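Local structure of HTLV-2 integrase catalytic core domain (Human T-cell leukemia virus 2, 6QBW) at residues 6-11 / 64-69; 22-27 / 41-46; 138-143 / 151-156. The protein probably inserts reverse-transcribed viral DNA into host chromosomes, this chain being the catalytic core domain of the viral integrase, cut from a longer Pol protein. All coordinates share one frame; numbering follows the deposited sequence.

Interaction 1: residues 6-11 / 64-69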
loop_
_atom_site.group_PDB
_atom_site.type_symbol
_atom_site.label_atom_id
_atom_site.label_comp_id
_atom_site.label_asym_id
_atom_site.label_seq_id
_atom_site.Cartn_x
_atom_site.Cartn_y
_atom_site.Cartn_z
ATOM N N PRO A 6 -10.568 -12.112 13.345
ATOM C CA PRO A 6 -9.329 -11.643 12.739
ATOM C C PRO A 6 -8.367 -11.095 13.788
ATOM O O PRO A 6 -8.790 -10.412 14.719
ATOM C CB PRO A 6 -9.800 -10.531 11.801
ATOM C CG PRO A 6 -11.193 -10.918 11.443
ATOM C CD PRO A 6 -11.753 -11.521 12.695
ATOM N N ASN A 7 -7.091 -11.434 13.640
ATOM C CA ASN A 7 -6.021 -10.974 14.525
ATOM C C ASN A 7 -6.102 -11.489 15.967
ATOM O O ASN A 7 -5.403 -10.982 16.838
ATOM C CB ASN A 7 -5.909 -9.443 14.489
ATOM C CG ASN A 7 -5.632 -8.914 13.092
ATOM O OD1 ASN A 7 -4.943 -9.556 12.298
ATOM N ND2 ASN A 7 -6.167 -7.741 12.787
ATOM N N HIS A 8 -6.919 -12.510 16.217
ATOM C CA HIS A 8 -6.905 -13.187 17.513
ATOM C C HIS A 8 -5.641 -14.041 17.586
ATOM O O HIS A 8 -4.810 -13.853 18.471
ATOM C CB HIS A 8 -8.178 -14.032 17.707
ATOM C CG HIS A 8 -8.241 -14.757 19.021
ATOM N ND1 HIS A 8 -9.063 -15.843 19.231
ATOM C CD2 HIS A 8 -7.576 -14.562 20.185
ATOM C CE1 HIS A 8 -8.913 -16.278 20.470
ATOM N NE2 HIS A 8 -8.012 -15.520 21.070
ATOM N N ILE A 9 -5.489 -14.961 16.635
ATOM C CA ILE A 9 -4.341 -15.865 16.598
ATOM C C ILE A 9 -3.768 -15.959 15.189
ATOM O O ILE A 9 -4.482 -16.302 14.249
ATOM C CB ILE A 9 -4.733 -17.288 17.031
ATOM C CG1 ILE A 9 -5.301 -17.293 18.453
ATOM C CG2 ILE A 9 -3.534 -18.225 16.939
ATOM C CD1 ILE A 9 -6.079 -18.553 18.776
ATOM N N TRP A 10 -2.478 -15.660 15.054
ATOM C CA TRP A 10 -1.752 -15.864 13.804
ATOM C C TRP A 10 -0.826 -17.059 13.950
ATOM O O TRP A 10 -0.487 -17.466 15.066
ATOM C CB TRP A 10 -0.875 -14.659 13.475
ATOM C CG TRP A 10 -1.571 -13.429 13.010
ATOM C CD1 TRP A 10 -2.910 -13.190 12.980
ATOM C CD2 TRP A 10 -0.939 -12.240 12.541
ATOM N NE1 TRP A 10 -3.153 -11.928 12.499
ATOM C CE2 TRP A 10 -1.955 -11.324 12.225
ATOM C CE3 TRP A 10 0.395 -11.864 12.349
ATOM C CZ2 TRP A 10 -1.682 -10.047 11.728
ATOM C CZ3 TRP A 10 0.667 -10.593 11.850
ATOM C CH2 TRP A 10 -0.367 -9.703 11.546
ATOM N N GLN A 11 -0.412 -17.602 12.810
ATOM C CA GLN A 11 0.697 -18.537 12.752
ATOM C C GLN A 11 1.777 -17.956 11.852
ATOM O O GLN A 11 1.480 -17.252 10.883
ATOM C CB GLN A 11 0.236 -19.883 12.221
ATOM C CG GLN A 11 -0.595 -20.666 13.217
ATOM C CD GLN A 11 -1.100 -21.978 12.653
ATOM O OE1 GLN A 11 -0.690 -22.403 11.573
ATOM N NE2 GLN A 11 -1.999 -22.629 13.386
ATOM N N PRO A 64 -1.761 -8.504 15.856
ATOM C CA PRO A 64 -2.320 -9.717 16.451
ATOM C C PRO A 64 -2.147 -9.777 17.969
ATOM O O PRO A 64 -1.231 -9.172 18.513
ATOM C CB PRO A 64 -1.499 -10.824 15.795
ATOM C CG PRO A 64 -0.157 -10.203 15.596
ATOM C CD PRO A 64 -0.412 -8.745 15.305
ATOM N N LEU A 65 -3.021 -10.523 18.632
ATOM C CA LEU A 65 -2.892 -10.784 20.061
ATOM C C LEU A 65 -1.936 -11.956 20.303
ATOM O O LEU A 65 -0.984 -11.831 21.068
ATOM C CB LEU A 65 -4.266 -11.065 20.679
ATOM C CG LEU A 65 -4.287 -11.422 22.170
ATOM C CD1 LEU A 65 -3.596 -10.354 23.012
ATOM C CD2 LEU A 65 -5.717 -11.653 22.648
ATOM N N HIS A 66 -2.200 -13.088 19.649
ATOM C CA HIS A 66 -1.363 -14.291 19.765
ATOM C C HIS A 66 -0.656 -14.609 18.447
ATOM O O HIS A 66 -1.209 -14.386 17.367
ATOM C CB HIS A 66 -2.206 -15.512 20.149
ATOM C CG HIS A 66 -2.825 -15.429 21.508
ATOM N ND1 HIS A 66 -2.133 -15.733 22.660
ATOM C CD2 HIS A 66 -4.083 -15.109 21.898
ATOM C CE1 HIS A 66 -2.934 -15.588 23.702
ATOM N NE2 HIS A 66 -4.121 -15.207 23.268
ATOM N N ILE A 67 0.559 -15.147 18.548
ATOM C CA ILE A 67 1.271 -15.709 17.403
ATOM C C ILE A 67 1.856 -17.071 17.775
ATOM O O ILE A 67 2.378 -17.245 18.872
ATOM C CB ILE A 67 2.388 -14.776 16.890
ATOM C CG1 ILE A 67 3.350 -14.381 18.010
ATOM C CG2 ILE A 67 1.794 -13.522 16.275
ATOM C CD1 ILE A 67 4.673 -13.842 17.506
ATOM N N ASN A 68 1.748 -18.037 16.867
ATOM C CA ASN A 68 2.327 -19.366 17.074
ATOM C C ASN A 68 3.371 -19.665 16.000
ATOM O O ASN A 68 3.104 -19.521 14.809
ATOM C CB ASN A 68 1.235 -20.441 17.065
ATOM C CG ASN A 68 0.259 -20.296 18.219
ATOM O OD1 ASN A 68 -0.956 -20.313 18.024
ATOM N ND2 ASN A 68 0.783 -20.148 19.425
ATOM N N THR A 69 4.563 -20.071 16.426
ATOM C CA THR A 69 5.644 -20.390 15.499
ATOM C C THR A 69 6.320 -21.696 15.891
ATOM O O THR A 69 6.001 -22.288 16.917
ATOM C CB THR A 69 6.715 -19.280 15.465
ATOM O OG1 THR A 69 7.447 -19.273 16.700
ATOM C CG2 THR A 69 6.080 -17.911 15.229
#
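H66 O is gripped from strand 9-11 by two donors: W10 N bonds it almost straight on (2.9 Å, 173° at the hydrogen), and I9 CA adds a CA-H...O contact. W10 O repeats the pattern, taking N68 N at 2.9 Å and the CA of I67. Alternating acceptors of this kind define a parallel ladder, here between neighbouring strands of the RNase H-like core of the integrase; their directions differ by 25°. Two further backbone bonds, from L65 N to N7 O and from H66 N to H8 O, extend the pairing back into the loops.

I9, Q11, H66 and N68 occupy one face, where the CG2 branch of I9 meets N68 OD1 at 3.5 Å. W10 and I67 occupy the other, and helix 47-61 packs on the indole through F54, A57 and L61. P64 lays its ring over the indole: CB stands 3.6 Å from the centroid of the five-membered ring and 10° off its normal, a CH-pi contact, while CG and CD run on over the six-membered ring. The indole's rotation is further fixed at its edge, where NE1 donates in plane to a lone pair of N7 OD1 at 3.0 Å.

Interaction 2: residues 22-27 / 41-46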
loop_
_atom_site.group_PDB
_atom_site.type_symbol
_atom_site.label_atom_id
_atom_site.label_comp_id
_atom_site.label_asym_id
_atom_site.label_seq_id
_atom_site.Cartn_x
_atom_site.Cartn_y
_atom_site.Cartn_z
ATOM N N TYR A 22 19.435 -19.819 -5.808
ATOM C CA TYR A 22 19.528 -19.180 -4.490
ATOM C C TYR A 22 18.349 -19.532 -3.594
ATOM O O TYR A 22 17.199 -19.474 -4.026
ATOM C CB TYR A 22 19.613 -17.656 -4.621
ATOM C CG TYR A 22 19.941 -16.984 -3.304
ATOM C CD1 TYR A 22 21.254 -16.890 -2.861
ATOM C CD2 TYR A 22 18.939 -16.471 -2.489
ATOM C CE1 TYR A 22 21.564 -16.292 -1.651
ATOM C CE2 TYR A 22 19.237 -15.873 -1.275
ATOM C CZ TYR A 22 20.553 -15.785 -0.860
ATOM O OH TYR A 22 20.861 -15.191 0.345
ATOM N N LYS A 23 18.639 -19.869 -2.340
ATOM C CA LYS A 23 17.591 -20.144 -1.358
ATOM C C LYS A 23 17.229 -18.891 -0.569
ATOM O O LYS A 23 17.999 -18.421 0.266
ATOM C CB LYS A 23 17.996 -21.281 -0.413
ATOM C CG LYS A 23 17.769 -22.652 -1.028
ATOM C CD LYS A 23 18.370 -23.779 -0.200
ATOM C CE LYS A 23 18.506 -25.050 -1.027
ATOM N NZ LYS A 23 19.368 -26.060 -0.354
ATOM N N TYR A 24 16.047 -18.355 -0.857
ATOM C CA TYR A 24 15.501 -17.236 -0.109
ATOM C C TYR A 24 14.814 -17.750 1.142
ATOM O O TYR A 24 14.508 -18.931 1.252
ATOM C CB TYR A 24 14.514 -16.449 -0.973
ATOM C CG TYR A 24 15.184 -15.767 -2.140
ATOM C CD1 TYR A 24 15.719 -14.489 -2.007
ATOM C CD2 TYR A 24 15.311 -16.408 -3.368
ATOM C CE1 TYR A 24 16.351 -13.862 -3.066
ATOM C CE2 TYR A 24 15.938 -15.786 -4.436
ATOM C CZ TYR A 24 16.455 -14.513 -4.277
ATOM O OH TYR A 24 17.079 -13.887 -5.327
ATOM N N CYS A 25 14.604 -16.853 2.096
ATOM C CA CYS A 25 13.847 -17.168 3.296
ATOM C C CYS A 25 12.501 -16.481 3.173
ATOM O O CYS A 25 12.417 -15.253 3.189
ATOM C CB CYS A 25 14.585 -16.703 4.550
ATOM S SG CYS A 25 16.048 -17.691 4.951
ATOM N N LEU A 26 11.458 -17.285 2.998
ATOM C CA LEU A 26 10.095 -16.784 2.976
ATOM C C LEU A 26 9.566 -16.725 4.394
ATOM O O LEU A 26 9.292 -17.754 5.000
ATOM C CB LEU A 26 9.188 -17.684 2.131
ATOM C CG LEU A 26 9.448 -17.732 0.627
ATOM C CD1 LEU A 26 8.276 -18.419 -0.056
ATOM C CD2 LEU A 26 9.671 -16.342 0.039
ATOM N N HIS A 27 9.453 -15.519 4.928
ATOM C CA HIS A 27 8.761 -15.306 6.189
ATOM C C HIS A 27 7.275 -15.291 5.855
ATOM O O HIS A 27 6.850 -14.552 4.962
ATOM C CB HIS A 27 9.198 -13.982 6.825
ATOM C CG HIS A 27 10.603 -13.992 7.344
ATOM N ND1 HIS A 27 11.703 -14.092 6.520
ATOM C CD2 HIS A 27 11.086 -13.904 8.606
ATOM C CE1 HIS A 27 12.804 -14.072 7.252
ATOM N NE2 HIS A 27 12.457 -13.958 8.521
ATOM N N CYS A 41 9.966 -11.909 1.176
ATOM C CA CYS A 41 11.160 -12.599 0.712
ATOM C C CYS A 41 12.382 -11.947 1.344
ATOM O O CYS A 41 12.540 -10.731 1.267
ATOM C CB CYS A 41 11.263 -12.519 -0.802
ATOM S SG CYS A 41 12.256 -13.840 -1.526
ATOM N N LYS A 42 13.239 -12.750 1.968
ATOM C CA LYS A 42 14.433 -12.235 2.643
ATOM C C LYS A 42 15.674 -13.049 2.276
ATOM O O LYS A 42 15.598 -14.262 2.087
ATOM C CB LYS A 42 14.243 -12.264 4.162
ATOM C CG LYS A 42 13.046 -11.485 4.671
ATOM C CD LYS A 42 13.251 -9.992 4.516
ATOM C CE LYS A 42 12.093 -9.227 5.132
ATOM N NZ LYS A 42 12.191 -7.767 4.878
ATOM N N LYS A 43 16.814 -12.371 2.183
ATOM C CA LYS A 43 18.087 -13.039 1.946
ATOM C C LYS A 43 18.501 -13.796 3.199
ATOM O O LYS A 43 18.902 -14.955 3.120
ATOM C CB LYS A 43 19.168 -12.029 1.564
ATOM C CG LYS A 43 18.929 -11.323 0.237
ATOM C CD LYS A 43 19.304 -12.196 -0.954
ATOM C CE LYS A 43 19.308 -11.408 -2.258
ATOM N NZ LYS A 43 20.144 -12.065 -3.303
ATOM N N LYS A 44 18.385 -13.140 4.352
ATOM C CA LYS A 44 18.769 -13.733 5.635
ATOM C C LYS A 44 17.555 -14.036 6.522
ATOM O O LYS A 44 16.402 -13.844 6.111
ATOM C CB LYS A 44 19.765 -12.816 6.350
ATOM C CG LYS A 44 21.140 -12.823 5.695
ATOM C CD LYS A 44 22.112 -11.821 6.310
ATOM C CE LYS A 44 21.606 -10.382 6.246
ATOM N NZ LYS A 44 20.988 -10.004 4.939
ATOM N N GLU A 45 17.831 -14.542 7.724
ATOM C CA GLU A 45 16.797 -14.904 8.692
ATOM C C GLU A 45 17.066 -14.310 10.088
ATOM O O GLU A 45 16.439 -14.720 11.072
ATOM C CB GLU A 45 16.729 -16.431 8.775
ATOM C CG GLU A 45 15.438 -16.999 9.335
ATOM C CD GLU A 45 15.550 -18.484 9.636
ATOM O OE1 GLU A 45 15.841 -19.269 8.702
ATOM O OE2 GLU A 45 15.346 -18.866 10.808
ATOM N N THR A 46 17.973 -13.331 10.176
ATOM C CA THR A 46 18.350 -12.747 11.472
ATOM C C THR A 46 17.208 -11.895 12.029
ATOM O O THR A 46 16.207 -11.666 11.347
ATOM C CB THR A 46 19.637 -11.892 11.391
ATOM O OG1 THR A 46 19.338 -10.593 10.866
ATOM C CG2 THR A 46 20.704 -12.568 10.531
#
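A chi1 of -156° swings C41 SG away from its own backbone N and across to Y24, where it reaches CB at 3.5 Å; a bend at chi2 (-79°) turns the K43 chain so that CD lies against Y22 and CE beside Y24. The sulfur sits 4.2 Å from the Y24 ring centroid, well off the normal, so this is an oblique sulfur-aromatic contact. L26 CD2 reaches the same sulfur, and helix 128-142 covers C41 and Y24 through L128.

The frame is the antiparallel hairpin of strands 22-31 and 37-42, near the end remote from its turn. C25 and K42 form a hydrogen-bonded pair: C25 N donates to K42 O at 2.8 Å, and K42 N returns to C25 O at 2.9 Å. L26 and C41 follow as the non-hydrogen-bonded pair.

Beyond the ladder, K43 crosses Y22 at about a right angle. NZ lies 4.5 Å from the ring centroid and 13° off the normal, a cation-pi contact over the face, while Y22 OH makes a weak bond to K43 O. Both residues also touch a crystal neighbour, which may influence their placement.

On the C25 and K42 face, H27 ND1 meets K42 CG at 3.5 Å, and K44 O lies at the edge of the imidazole, in its plane. H27 NE2 is buried with no partner in the model, which would probably favour a neutral imidazole; the charged ends of K42 and E45, both beyond 6 Å, would pull in opposite directions.

Interaction 3: residues 138-143 / 151-156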
loop_
_atom_site.group_PDB
_atom_site.type_symbol
_atom_site.label_atom_id
_atom_site.label_comp_id
_atom_site.label_asym_id
_atom_site.label_seq_id
_atom_site.Cartn_x
_atom_site.Cartn_y
_atom_site.Cartn_z
ATOM N N THR A 138 -3.279 -12.794 -5.499
ATOM C CA THR A 138 -4.141 -13.876 -5.975
ATOM C C THR A 138 -4.744 -14.633 -4.790
ATOM O O THR A 138 -5.926 -14.976 -4.791
ATOM C CB THR A 138 -3.382 -14.872 -6.877
ATOM O OG1 THR A 138 -2.825 -14.186 -8.001
ATOM C CG2 THR A 138 -4.315 -15.964 -7.381
ATOM N N LEU A 139 -3.920 -14.881 -3.778
ATOM C CA LEU A 139 -4.341 -15.663 -2.635
ATOM C C LEU A 139 -5.321 -14.885 -1.768
ATOM O O LEU A 139 -6.409 -15.371 -1.465
ATOM C CB LEU A 139 -3.125 -16.086 -1.809
ATOM C CG LEU A 139 -3.376 -17.069 -0.669
ATOM C CD1 LEU A 139 -4.193 -18.247 -1.168
ATOM C CD2 LEU A 139 -2.056 -17.534 -0.078
ATOM N N ASN A 140 -4.944 -13.671 -1.383
ATOM C CA ASN A 140 -5.759 -12.893 -0.453
ATOM C C ASN A 140 -7.061 -12.368 -1.055
ATOM O O ASN A 140 -8.109 -12.428 -0.406
ATOM C CB ASN A 140 -4.952 -11.729 0.128
ATOM C CG ASN A 140 -3.918 -12.180 1.140
ATOM O OD1 ASN A 140 -4.172 -13.080 1.938
ATOM N ND2 ASN A 140 -2.748 -11.545 1.122
ATOM N N GLN A 141 -6.994 -11.865 -2.287
ATOM C CA GLN A 141 -8.085 -11.062 -2.854
ATOM C C GLN A 141 -8.744 -11.643 -4.106
ATOM O O GLN A 141 -9.795 -11.160 -4.532
ATOM C CB GLN A 141 -7.574 -9.650 -3.130
ATOM C CG GLN A 141 -6.629 -9.190 -2.033
ATOM C CD GLN A 141 -6.338 -7.712 -2.049
ATOM O OE1 GLN A 141 -7.250 -6.885 -2.159
ATOM N NE2 GLN A 141 -5.054 -7.363 -1.910
ATOM N N LEU A 142 -8.158 -12.683 -4.685
ATOM C CA LEU A 142 -8.726 -13.278 -5.881
ATOM C C LEU A 142 -9.383 -14.625 -5.600
ATOM O O LEU A 142 -10.472 -14.900 -6.113
ATOM C CB LEU A 142 -7.652 -13.411 -6.951
ATOM C CG LEU A 142 -8.147 -13.474 -8.387
ATOM C CD1 LEU A 142 -9.042 -12.295 -8.738
ATOM C CD2 LEU A 142 -6.941 -13.530 -9.307
ATOM N N ASN A 143 -8.729 -15.461 -4.795
ATOM C CA ASN A 143 -9.297 -16.755 -4.412
ATOM C C ASN A 143 -10.548 -16.563 -3.567
ATOM O O ASN A 143 -10.506 -15.917 -2.526
ATOM C CB ASN A 143 -8.285 -17.600 -3.631
ATOM C CG ASN A 143 -7.150 -18.106 -4.498
ATOM O OD1 ASN A 143 -6.875 -17.564 -5.567
ATOM N ND2 ASN A 143 -6.479 -19.152 -4.036
ATOM N N THR A 151 -13.514 -13.724 -0.105
ATOM C CA THR A 151 -12.077 -13.927 -0.191
ATOM C C THR A 151 -11.479 -13.800 1.204
ATOM O O THR A 151 -12.147 -13.337 2.125
ATOM C CB THR A 151 -11.426 -12.871 -1.093
ATOM O OG1 THR A 151 -11.642 -11.566 -0.537
ATOM C CG2 THR A 151 -12.001 -12.924 -2.504
ATOM N N ARG A 152 -10.222 -14.192 1.367
ATOM C CA ARG A 152 -9.545 -14.036 2.654
ATOM C C ARG A 152 -9.508 -12.576 3.103
ATOM O O ARG A 152 -9.699 -12.270 4.284
ATOM C CB ARG A 152 -8.114 -14.543 2.571
ATOM C CG ARG A 152 -7.975 -16.046 2.477
ATOM C CD ARG A 152 -6.611 -16.406 1.905
ATOM N NE ARG A 152 -6.286 -17.817 2.100
ATOM C CZ ARG A 152 -6.819 -18.818 1.408
ATOM N NH1 ARG A 152 -7.726 -18.583 0.457
ATOM N NH2 ARG A 152 -6.445 -20.067 1.675
ATOM N N TRP A 153 -9.249 -11.684 2.151
ATOM C CA TRP A 153 -9.156 -10.251 2.433
ATOM C C TRP A 153 -10.491 -9.691 2.942
ATOM O O TRP A 153 -10.523 -8.916 3.900
ATOM C CB TRP A 153 -8.697 -9.495 1.180
ATOM C CG TRP A 153 -7.860 -8.307 1.471
ATOM C CD1 TRP A 153 -8.147 -7.014 1.173
ATOM C CD2 TRP A 153 -6.584 -8.298 2.121
ATOM N NE1 TRP A 153 -7.129 -6.196 1.593
ATOM C CE2 TRP A 153 -6.158 -6.960 2.179
ATOM C CE3 TRP A 153 -5.762 -9.295 2.658
ATOM C CZ2 TRP A 153 -4.950 -6.584 2.759
ATOM C CZ3 TRP A 153 -4.556 -8.925 3.230
ATOM C CH2 TRP A 153 -4.162 -7.577 3.274
ATOM N N GLN A 154 -11.587 -10.094 2.304
ATOM C CA GLN A 154 -12.916 -9.682 2.738
ATOM C C GLN A 154 -13.204 -10.119 4.175
ATOM O O GLN A 154 -13.655 -9.319 4.991
ATOM C CB GLN A 154 -13.985 -10.241 1.794
ATOM C CG GLN A 154 -14.048 -9.525 0.456
ATOM C CD GLN A 154 -14.926 -10.236 -0.555
ATOM O OE1 GLN A 154 -14.627 -11.350 -0.979
ATOM N NE2 GLN A 154 -16.008 -9.588 -0.958
ATOM N N ILE A 155 -12.926 -11.384 4.475
ATOM C CA ILE A 155 -13.218 -11.959 5.788
ATOM C C ILE A 155 -12.389 -11.305 6.882
ATOM O O ILE A 155 -12.835 -11.199 8.023
ATOM C CB ILE A 155 -12.994 -13.491 5.789
ATOM C CG1 ILE A 155 -14.120 -14.181 5.009
ATOM C CG2 ILE A 155 -12.947 -14.053 7.204
ATOM C CD1 ILE A 155 -13.835 -15.627 4.658
ATOM N N HIS A 156 -11.187 -10.863 6.526
ATOM C CA HIS A 156 -10.277 -10.235 7.479
ATOM C C HIS A 156 -10.691 -8.804 7.846
ATOM O O HIS A 156 -10.530 -8.403 8.997
ATOM C CB HIS A 156 -8.836 -10.245 6.930
ATOM C CG HIS A 156 -7.789 -10.064 7.985
ATOM N ND1 HIS A 156 -7.364 -11.096 8.796
ATOM C CD2 HIS A 156 -7.094 -8.970 8.373
ATOM C CE1 HIS A 156 -6.451 -10.644 9.637
ATOM N NE2 HIS A 156 -6.268 -9.356 9.400
HETATM O O HOH W 1 -8.885 -15.494 -0.622
#
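L139 sets its CD1 methyl over the centre of one face of the R152 guanidinium, 3.7 Å above the plane, and the arginine's chain, extended from CG to NE, runs alongside L139 O. The contact joins the C-terminal end of helix 128-142, which includes a wider pi-type turn at 138-142, to the short helix 152-156, whose start is a capping box of T151 and Q154. The N-to-C directions of the two helical segments are 64° apart.

One backbone bond links them: W153 N donates to N140 O at 2.9 Å. That carbonyl also abuts T151 CB at 3.4 Å. The bond brings the indole against N140, whose CB touches W153 CE3 at 3.6 Å, with amide and ring planes 36° apart. The N140 amide is held elsewhere too, ND2 donating to V37 O. Q141 CG adds a CH-pi contact over the five-membered ring, and on the core side L60 and L61 of helix 47-61 meet W153.

Water 1 lies at the edge of the R152 guanidinium and accepts from R152 N at 2.7 Å; it also lies within donating reach of L139 O and N143 O, but more acceptors surround it than it has protons and the spacings are short, so the sharing among them is doubtful. K63 of the second subunit bonds L142 O, placing this helix end beside the interface with that subunit.

Within the box, Q154 N donates to T151 OG1 at 3.2 Å, while Q154 OE1 accepts T151 N (2.8 Å) and T151 OG1 (3.0 Å) from opposite faces of its amide plane.

In the fold
Interactions 1 and 2 belong to the same mixed sheet, through its neighbouring strands 9-19 and 22-31, but lie on opposite sides of the chain's centre: their centres are about 22 Å apart and their nearest atoms about 8 Å. Interaction 2 lies closer to the bound calcium ion, about 7 Å from the E45 side chain against about 11 Å from that of Q11 in interaction 1. Interaction 3, formed later in the chain, touches interaction 1 directly: P6 CG packs on H156 O at 3.6 Å, and N7 OD1 lies 3.2 Å from H156 NE2. Between interactions 2 and 3 the centres are about 25 Å apart, without contact.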